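PDB 4R1D: Alpha/beta hydrolase from Pseudomonas aeruginosa PAO1, which acts as the lipase effector Tle4 of the H2 type VI secretion system and is held in complex with its immunity protein Tli4. Local coordinates for the interface of chains A and B. Numbering follows the deposited sequence. Chains: chain A, Uncharacterized protein; chain B, Uncharacterized protein.

The interface of chains A and B. Residues chain A 390-391, 395-396; chain B 31, 159, 161.
B:Trp31 has CG anti to its carbonyl carbon (chi1 -61°), which carries the indole toward the backbone of A:Gly395. A:Asp391 has CG anti to its backbone N (chi1 -169°), and its carboxylate meets the CZ3 corner of the same ring tip to tip. The A:Gly395 carbonyl oxygen O stands off the ring plane, just outside the CZ3-CH2 rim, 3.2 Å from B:Trp31 CZ3. The backbone N of B:Val161 stands 3.7 Å above the plane on the other side, over the six-membered end of the indole. The six-membered ring thus has the B:Val161 backbone on one side and the lipase carbonyl at the rim on the other. A:Asp391 OD2 reaches B:Trp31 CZ3 at 3.8 Å. The carboxylate and indole planes are 25° apart but do not stack. OD2 also lies 4.0 Å from B:Phe159 CE2. The C-H groups at B:Trp31 CZ3 and B:Phe159 CE2 point toward OD2 and could give at most a weak electrostatic contact.

B:Val161 meets chain A through its CG2 methyl. CG2 touches A:Asp391 CB at 3.8 Å and lies equally far, 3.8 Å, from the backbone O of A:Ser390. A:Leu396 is more distant, with CD2 4.3 Å from B:Trp31 CE3. No hydrogen bond or salt bridge crosses this patch, so shape and van der Waals contact carry it.

On the immunity protein, B:Trp31 sits in the tight turn between strands 23-30 and 33-38. B:Phe159 and B:Val161 lie in the loop leading into strand 162-169. On the lipase, A:Ser390 and A:Asp391 precede 3-10 helix 393-395, which ends at A:Gly395. A:Leu396 follows in the loop before helix 400-421.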
# COMPACT_ATOMS: atom_id res chain seq x y z
N SER A 390 11.97 6.58 -14.27
CA SER A 390 12.17 5.52 -15.26
C SER A 390 12.99 5.94 -16.48
O SER A 390 13.57 5.11 -17.17
CB SER A 390 10.83 4.91 -15.70
OG SER A 390 10.11 5.81 -16.53
N ASP A 391 13.04 7.24 -16.73
CA ASP A 391 13.68 7.75 -17.93
C ASP A 391 13.57 9.26 -17.90
O ASP A 391 12.77 9.81 -17.14
CB ASP A 391 12.97 7.19 -19.17
CG ASP A 391 13.73 7.45 -20.45
OD1 ASP A 391 14.89 7.92 -20.38
OD2 ASP A 391 13.17 7.17 -21.53
N GLY A 395 11.14 10.82 -23.49
CA GLY A 395 10.59 9.68 -24.21
C GLY A 395 9.35 9.07 -23.58
O GLY A 395 8.79 8.11 -24.11
N LEU A 396 8.91 9.62 -22.45
CA LEU A 396 7.78 9.06 -21.71
C LEU A 396 6.42 9.27 -22.39
O LEU A 396 6.25 10.18 -23.19
CB LEU A 396 7.74 9.65 -20.30
CG LEU A 396 8.98 9.37 -19.46
CD1 LEU A 396 8.86 10.07 -18.11
CD2 LEU A 396 9.19 7.87 -19.27
N TRP B 31 7.19 0.74 -20.90
CA TRP B 31 7.00 2.12 -20.46
C TRP B 31 6.24 2.12 -19.13
O TRP B 31 5.43 2.99 -18.87
CB TRP B 31 6.29 2.94 -21.54
CG TRP B 31 7.10 3.01 -22.82
CD1 TRP B 31 6.90 2.27 -23.96
CD2 TRP B 31 8.24 3.83 -23.07
NE1 TRP B 31 7.85 2.58 -24.90
CE2 TRP B 31 8.68 3.54 -24.38
CE3 TRP B 31 8.93 4.77 -22.31
CZ2 TRP B 31 9.79 4.17 -24.95
CZ3 TRP B 31 10.03 5.41 -22.88
CH2 TRP B 31 10.45 5.10 -24.18
N PHE B 159 16.21 1.54 -28.14
CA PHE B 159 15.92 1.70 -26.72
C PHE B 159 14.44 1.97 -26.44
O PHE B 159 13.80 2.75 -27.15
CB PHE B 159 16.77 2.80 -26.08
CG PHE B 159 16.50 2.96 -24.63
CD1 PHE B 159 17.06 2.08 -23.72
CD2 PHE B 159 15.63 3.94 -24.17
CE1 PHE B 159 16.80 2.20 -22.37
CE2 PHE B 159 15.36 4.06 -22.82
CZ PHE B 159 15.94 3.19 -21.91
N VAL B 161 11.79 1.86 -22.58
CA VAL B 161 11.72 1.46 -21.18
C VAL B 161 11.01 0.10 -21.11
O VAL B 161 9.88 -0.04 -21.59
CB VAL B 161 10.96 2.47 -20.31
CG1 VAL B 161 10.67 1.88 -18.94
CG2 VAL B 161 11.73 3.78 -20.20